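Local coordinates for protein inositol-1-monophosphatase (Thermotoga maritima, PDB 2P3N) that hydrolyses phosphate esters, among them fructose 1,6-bisphosphate and inositol 1-phosphate, with magnesium as cofactor, at residues R43-R54 against I62-E70. Residues are numbered along the deposited sequence; the frame is centred on the assembly and turned at random.
Sequences REAQRMIVDEIR and IMAEEGIFE. With MG (magnesium ion), chain E.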
ATOM      1  N   ARG A  43     -25.015   3.403   2.433  1.00 32.25           N
ATOM      2  CA  ARG A  43     -25.996   3.628   1.365  1.00 29.36           C
ATOM      3  C   ARG A  43     -25.397   4.174   0.080  1.00 25.75           C
ATOM      4  O   ARG A  43     -25.758   3.762  -1.014  1.00 28.13           O
ATOM      5  CB  ARG A  43     -27.070   4.614   1.818  1.00 29.92           C
ATOM      6  CG  ARG A  43     -27.883   4.196   3.011  1.00 30.89           C
ATOM      7  CD  ARG A  43     -28.953   5.250   3.275  1.00 40.74           C
ATOM      8  NE  ARG A  43     -29.703   4.997   4.504  1.00 53.38           N
ATOM      9  CZ  ARG A  43     -29.238   5.230   5.724  1.00 56.62           C
ATOM     10  NH1 ARG A  43     -28.020   5.732   5.883  1.00 64.97           N
ATOM     11  NH2 ARG A  43     -29.986   4.954   6.786  1.00 63.66           N
ATOM     12  N   GLU A  44     -24.508   5.140   0.217  1.00 26.14           N
ATOM     13  CA  GLU A  44     -23.874   5.740  -0.935  1.00 26.48           C
ATOM     14  C   GLU A  44     -23.044   4.677  -1.650  1.00 27.71           C
ATOM     15  O   GLU A  44     -23.004   4.630  -2.878  1.00 29.19           O
ATOM     16  CB  GLU A  44     -23.012   6.907  -0.459  1.00 32.05           C
ATOM     17  CG  GLU A  44     -22.169   7.567  -1.514  1.00 39.45           C
ATOM     18  CD  GLU A  44     -21.551   8.854  -1.010  1.00 41.09           C
ATOM     19  OE1 GLU A  44     -21.245   8.940   0.199  1.00 42.35           O
ATOM     20  OE2 GLU A  44     -21.367   9.776  -1.827  1.00 46.35           O
ATOM     21  N   ALA A  45     -22.401   3.814  -0.869  1.00 24.37           N
ATOM     22  CA  ALA A  45     -21.578   2.750  -1.416  1.00 24.37           C
ATOM     23  C   ALA A  45     -22.469   1.741  -2.115  1.00 26.25           C
ATOM     24  O   ALA A  45     -22.119   1.209  -3.170  1.00 27.98           O
ATOM     25  CB  ALA A  45     -20.798   2.071  -0.306  1.00 20.41           C
ATOM     26  N   GLN A  46     -23.630   1.489  -1.522  1.00 26.66           N
ATOM     27  CA  GLN A  46     -24.574   0.544  -2.088  1.00 25.53           C
ATOM     28  C   GLN A  46     -25.180   1.068  -3.373  1.00 30.48           C
ATOM     29  O   GLN A  46     -25.435   0.296  -4.302  1.00 27.40           O
ATOM     30  CB  GLN A  46     -25.691   0.256  -1.102  1.00 29.88           C
ATOM     31  CG  GLN A  46     -26.515  -0.948  -1.508  1.00 35.64           C
ATOM     32  CD  GLN A  46     -27.653  -1.208  -0.561  1.00 39.96           C
ATOM     33  OE1 GLN A  46     -28.768  -0.731  -0.778  1.00 39.54           O
ATOM     34  NE2 GLN A  46     -27.380  -1.954   0.512  1.00 33.31           N
ATOM     35  N   ARG A  47     -25.424   2.379  -3.423  1.00 33.41           N
ATOM     36  CA  ARG A  47     -26.004   2.997  -4.620  1.00 34.43           C
ATOM     37  C   ARG A  47     -24.996   2.865  -5.740  1.00 32.45           C
ATOM     38  O   ARG A  47     -25.323   2.442  -6.853  1.00 33.22           O
ATOM     39  CB  ARG A  47     -26.306   4.487  -4.410  1.00 39.86           C
ATOM     40  CG  ARG A  47     -27.392   4.790  -3.398  1.00 54.48           C
ATOM     41  CD  ARG A  47     -27.821   6.252  -3.492  1.00 65.87           C
ATOM     42  NE  ARG A  47     -28.601   6.691  -2.333  1.00 74.44           N
ATOM     43  CZ  ARG A  47     -28.077   6.986  -1.145  1.00 78.42           C
ATOM     44  NH1 ARG A  47     -26.767   6.892  -0.953  1.00 78.66           N
ATOM     45  NH2 ARG A  47     -28.860   7.382  -0.148  1.00 82.54           N
ATOM     46  N   MET A  48     -23.761   3.235  -5.429  1.00 30.19           N
ATOM     47  CA  MET A  48     -22.691   3.159  -6.402  1.00 30.92           C
ATOM     48  C   MET A  48     -22.648   1.759  -7.028  1.00 32.43           C
ATOM     49  O   MET A  48     -22.608   1.619  -8.256  1.00 29.17           O
ATOM     50  CB  MET A  48     -21.358   3.509  -5.733  1.00 26.01           C
ATOM     51  CG  MET A  48     -20.240   3.768  -6.727  1.00 37.85           C
ATOM     52  SD  MET A  48     -18.869   4.775  -6.099  1.00 44.26           S
ATOM     53  CE  MET A  48     -19.318   6.418  -6.688  1.00 77.20           C
ATOM     54  N   ILE A  49     -22.695   0.730  -6.183  1.00 30.06           N
ATOM     55  CA  ILE A  49     -22.645  -0.649  -6.658  1.00 31.41           C
ATOM     56  C   ILE A  49     -23.909  -1.067  -7.424  1.00 30.40           C
ATOM     57  O   ILE A  49     -23.839  -1.459  -8.591  1.00 29.46           O
ATOM     58  CB  ILE A  49     -22.419  -1.643  -5.476  1.00 32.01           C
ATOM     59  CG1 ILE A  49     -21.076  -1.368  -4.790  1.00 30.05           C
ATOM     60  CG2 ILE A  49     -22.447  -3.084  -5.985  1.00 31.94           C
ATOM     61  CD1 ILE A  49     -20.862  -2.175  -3.503  1.00 30.96           C
ATOM     62  N   VAL A  50     -25.053  -0.982  -6.748  1.00 30.75           N
ATOM     63  CA  VAL A  50     -26.345  -1.352  -7.317  1.00 28.36           C
ATOM     64  C   VAL A  50     -26.610  -0.730  -8.672  1.00 29.29           C
ATOM     65  O   VAL A  50     -27.211  -1.354  -9.542  1.00 28.65           O
ATOM     66  CB  VAL A  50     -27.483  -0.930  -6.394  1.00 28.66           C
ATOM     67  CG1 VAL A  50     -28.809  -1.013  -7.145  1.00 29.16           C
ATOM     68  CG2 VAL A  50     -27.494  -1.815  -5.148  1.00 22.44           C
ATOM     69  N   ASP A  51     -26.182   0.513  -8.832  1.00 29.96           N
ATOM     70  CA  ASP A  51     -26.362   1.229 -10.082  1.00 30.28           C
ATOM     71  C   ASP A  51     -25.571   0.625 -11.232  1.00 31.49           C
ATOM     72  O   ASP A  51     -26.056   0.589 -12.365  1.00 34.55           O
ATOM     73  CB  ASP A  51     -25.953   2.684  -9.909  1.00 33.59           C
ATOM     74  CG  ASP A  51     -27.005   3.498  -9.215  1.00 39.53           C
ATOM     75  OD1 ASP A  51     -27.957   2.888  -8.680  1.00 41.61           O
ATOM     76  OD2 ASP A  51     -26.878   4.744  -9.203  1.00 39.67           O
ATOM     77  N   GLU A  52     -24.349   0.172 -10.958  1.00 29.05           N
ATOM     78  CA  GLU A  52     -23.530  -0.420 -12.015  1.00 30.97           C
ATOM     79  C   GLU A  52     -24.051  -1.790 -12.406  1.00 31.21           C
ATOM     80  O   GLU A  52     -24.002  -2.171 -13.584  1.00 30.84           O
ATOM     81  CB  GLU A  52     -22.069  -0.535 -11.578  1.00 34.99           C
ATOM     82  CG  GLU A  52     -21.258   0.730 -11.801  1.00 41.04           C
ATOM     83  CD  GLU A  52     -21.003   1.012 -13.266  1.00 40.53           C
ATOM     84  OE1 GLU A  52     -20.133   0.349 -13.870  1.00 33.33           O
ATOM     85  OE2 GLU A  52     -21.689   1.900 -13.811  1.00 53.04           O
ATOM     86  N   ILE A  53     -24.531  -2.537 -11.421  1.00 25.13           N
ATOM     87  CA  ILE A  53     -25.073  -3.845 -11.699  1.00 24.95           C
ATOM     88  C   ILE A  53     -26.341  -3.639 -12.524  1.00 30.46           C
ATOM     89  O   ILE A  53     -26.488  -4.212 -13.606  1.00 29.69           O
ATOM     90  CB  ILE A  53     -25.386  -4.597 -10.405  1.00 25.84           C
ATOM     91  CG1 ILE A  53     -24.083  -4.935  -9.678  1.00 23.01           C
ATOM     92  CG2 ILE A  53     -26.134  -5.864 -10.721  1.00 30.36           C
ATOM     93  CD1 ILE A  53     -24.278  -5.697  -8.393  1.00 23.43           C
ATOM     94  N   ARG A  54     -27.239  -2.792 -12.025  1.00 33.25           N
ATOM     95  CA  ARG A  54     -28.494  -2.497 -12.721  1.00 38.00           C
ATOM     96  C   ARG A  54     -28.241  -2.044 -14.160  1.00 39.91           C
ATOM     97  O   ARG A  54     -29.078  -2.232 -15.051  1.00 41.32           O
ATOM     98  CB  ARG A  54     -29.276  -1.408 -11.974  1.00 35.92           C
ATOM     99  CG  ARG A  54     -29.903  -1.854 -10.651  1.00 38.44           C
ATOM    100  CD  ARG A  54     -31.297  -2.450 -10.851  1.00 41.34           C
ATOM    101  NE  ARG A  54     -31.891  -2.996  -9.626  1.00 43.58           N
ATOM    102  CZ  ARG A  54     -32.196  -2.287  -8.540  1.00 46.58           C
ATOM    103  NH1 ARG A  54     -31.966  -0.982  -8.499  1.00 48.83           N
ATOM    104  NH2 ARG A  54     -32.744  -2.892  -7.494  1.00 47.97           N
ATOM    105  N   ILE A  62     -31.305  -8.024  -7.220  1.00 37.17           N
ATOM    106  CA  ILE A  62     -30.338  -7.561  -6.239  1.00 35.82           C
ATOM    107  C   ILE A  62     -30.869  -7.731  -4.835  1.00 36.95           C
ATOM    108  O   ILE A  62     -32.036  -7.476  -4.561  1.00 39.55           O
ATOM    109  CB  ILE A  62     -29.996  -6.057  -6.437  1.00 33.10           C
ATOM    110  CG1 ILE A  62     -29.061  -5.878  -7.632  1.00 29.97           C
ATOM    111  CG2 ILE A  62     -29.383  -5.489  -5.167  1.00 34.24           C
ATOM    112  CD1 ILE A  62     -28.500  -4.493  -7.769  1.00 43.00           C
ATOM    113  N   MET A  63     -30.005  -8.185  -3.945  1.00 36.39           N
ATOM    114  CA  MET A  63     -30.371  -8.336  -2.554  1.00 36.28           C
ATOM    115  C   MET A  63     -29.218  -7.637  -1.859  1.00 35.36           C
ATOM    116  O   MET A  63     -28.105  -8.154  -1.809  1.00 33.02           O
ATOM    117  CB  MET A  63     -30.433  -9.803  -2.141  1.00 34.67           C
ATOM    118  CG  MET A  63     -31.138 -10.006  -0.814  1.00 38.55           C
ATOM    119  SD  MET A  63     -30.245 -11.102   0.287  1.00 47.49           S
ATOM    120  CE  MET A  63     -30.483 -12.625  -0.583  1.00 54.96           C
ATOM    121  N   ALA A  64     -29.489  -6.436  -1.361  1.00 34.11           N
ATOM    122  CA  ALA A  64     -28.477  -5.635  -0.694  1.00 36.82           C
ATOM    123  C   ALA A  64     -28.878  -5.365   0.757  1.00 39.46           C
ATOM    124  O   ALA A  64     -30.043  -5.071   1.054  1.00 38.81           O
ATOM    125  CB  ALA A  64     -28.268  -4.312  -1.469  1.00 27.45           C
ATOM    126  N   GLU A  65     -27.909  -5.484   1.662  1.00 39.24           N
ATOM    127  CA  GLU A  65     -28.169  -5.273   3.077  1.00 40.08           C
ATOM    128  C   GLU A  65     -29.079  -4.091   3.345  1.00 38.76           C
ATOM    129  O   GLU A  65     -30.172  -4.241   3.872  1.00 38.49           O
ATOM    130  CB  GLU A  65     -26.864  -5.074   3.845  1.00 38.82           C
ATOM    131  CG  GLU A  65     -27.097  -4.487   5.215  1.00 39.90           C
ATOM    132  CD  GLU A  65     -25.958  -4.725   6.153  1.00 44.32           C
ATOM    133  OE1 GLU A  65     -24.799  -4.540   5.724  1.00 51.67           O
ATOM    134  OE2 GLU A  65     -26.225  -5.088   7.317  1.00 41.73           O
ATOM    135  N   GLU A  66     -28.614  -2.910   2.971  1.00 41.67           N
ATOM    136  CA  GLU A  66     -29.361  -1.695   3.199  1.00 45.27           C
ATOM    137  C   GLU A  66     -30.596  -1.505   2.322  1.00 50.77           C
ATOM    138  O   GLU A  66     -30.585  -0.680   1.411  1.00 52.66           O
ATOM    139  CB  GLU A  66     -28.426  -0.496   3.041  1.00 44.75           C
ATOM    140  CG  GLU A  66     -27.872   0.045   4.350  1.00 51.70           C
ATOM    141  CD  GLU A  66     -27.021  -0.952   5.091  1.00 55.90           C
ATOM    142  OE1 GLU A  66     -25.922  -1.273   4.599  1.00 68.16           O
ATOM    143  OE2 GLU A  66     -27.452  -1.415   6.166  1.00 57.48           O
ATOM    144  N   GLY A  67     -31.656  -2.269   2.578  1.00 52.10           N
ATOM    145  CA  GLY A  67     -32.878  -2.080   1.809  1.00 50.13           C
ATOM    146  C   GLY A  67     -33.349  -3.023   0.715  1.00 48.89           C
ATOM    147  O   GLY A  67     -34.402  -3.626   0.851  1.00 53.33           O
ATOM    148  N   ILE A  68     -32.601  -3.146  -0.376  1.00 49.31           N
ATOM    149  CA  ILE A  68     -33.010  -4.003  -1.495  1.00 46.79           C
ATOM    150  C   ILE A  68     -33.013  -5.492  -1.164  1.00 47.44           C
ATOM    151  O   ILE A  68     -31.956  -6.099  -0.986  1.00 46.84           O
ATOM    152  CB  ILE A  68     -32.095  -3.777  -2.714  1.00 49.73           C
ATOM    153  CG1 ILE A  68     -31.828  -2.278  -2.893  1.00 47.12           C
ATOM    154  CG2 ILE A  68     -32.748  -4.359  -3.968  1.00 36.87           C
ATOM    155  CD1 ILE A  68     -30.772  -1.965  -3.929  1.00 58.20           C
ATOM    156  N   PHE A  69     -34.203  -6.088  -1.101  1.00 49.80           N
ATOM    157  CA  PHE A  69     -34.319  -7.514  -0.772  1.00 46.29           C
ATOM    158  C   PHE A  69     -35.047  -8.355  -1.821  1.00 43.98           C
ATOM    159  O   PHE A  69     -35.931  -9.140  -1.484  1.00 44.63           O
ATOM    160  CB  PHE A  69     -35.033  -7.684   0.572  1.00 48.56           C
ATOM    161  CG  PHE A  69     -34.410  -6.908   1.702  1.00 50.15           C
ATOM    162  CD1 PHE A  69     -33.032  -6.923   1.907  1.00 49.26           C
ATOM    163  CD2 PHE A  69     -35.208  -6.182   2.585  1.00 48.72           C
ATOM    164  CE1 PHE A  69     -32.462  -6.228   2.974  1.00 47.07           C
ATOM    165  CE2 PHE A  69     -34.646  -5.490   3.650  1.00 44.84           C
ATOM    166  CZ  PHE A  69     -33.273  -5.513   3.844  1.00 47.49           C
ATOM    167  N   GLU A  70     -34.665  -8.213  -3.087  1.00 41.11           N
ATOM    168  CA  GLU A  70     -35.313  -8.960  -4.154  1.00 40.83           C
ATOM    169  C   GLU A  70     -35.032 -10.471  -4.150  1.00 42.31           C
ATOM    170  O   GLU A  70     -34.300 -10.993  -3.296  1.00 40.89           O
ATOM    171  CB  GLU A  70     -34.924  -8.368  -5.511  1.00 30.75           C
ATOM    172  CG  GLU A  70     -35.049  -6.858  -5.562  1.00 31.49           C
ATOM    173  CD  GLU A  70     -34.574  -6.276  -6.874  1.00 33.55           C
ATOM    174  OE1 GLU A  70     -33.725  -6.908  -7.527  1.00 39.51           O
ATOM    175  OE2 GLU A  70     -35.035  -5.179  -7.253  1.00 44.09           O
TER
HETATM  176 MG    MG E1758     -22.769  -4.079   6.002  1.00 32.37          MG
HETATM  177  O   HOH W   1     -23.334  -2.119   5.024  1.00 31.68           O
HETATM  178  O   HOH W   2     -23.162  -3.250   7.708  1.00 21.70           O
HETATM  179  O   HOH W   3     -22.630  -5.730   7.310  1.00 24.47           O
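Gln46 reaches from helix 43-54 into the bend of segment 62-70, where its terminal amide lies against the backbone and CB of Glu66, with the methyl of Ala64 beside it. CG stands anti to the backbone N (chi1 -167°) and the chain is extended beyond, which carries the amide across to the Glu66 backbone and the Ala64 methyl; its CD comes to 3.3 Å from Ala64 CB, and its plane is turned only 12° from the Glu66 carboxylate. One turn on, Val50 spreads its two methyls over the isoleucines: CG1 lies 3.5 Å from Ile62 CD1, while CG2 meets Ile68 CD1 tip to tip, also at 3.5 Å. Ile53 CG2 adds a looser touch on Ile62 CD1. This same CD1 covers one face of the Arg54 guanidinium toward its rim. Bent at chi2, Arg54 passes Ile62 and makes a salt bridge from NH2 to Glu70 OE2 (3.2 Å), though the hydrogen bond within it is weak and bent. Segments 43-54 and 62-64, parts of helix 40-56 and edge strand 61-64, run nearly antiparallel, their axes 171° apart, in the layered alpha/beta fold of the inositol monophosphatase family. An alanine in place of Gln46 would probably leave a gap beside the Ala64 methyl and the Glu66 backbone, since the amide that fills it would be gone. The inverse gamma turn centred on Glu66 begins at Glu65, whose OE1 binds magnesium at 2.1 Å together with Asp79 and the carbonyl of Ile81. Glu66 OE1 accepts a hydrogen bond from a magnesium-bound water, a second-shell link to the metal, and its OE2 forms a salt bridge with Lys31. Joining the two ends of segment 62-70, Ile62 N donates to Glu70 OE1 at 2.7 Å, which steadies the carboxylate that Arg54 meets.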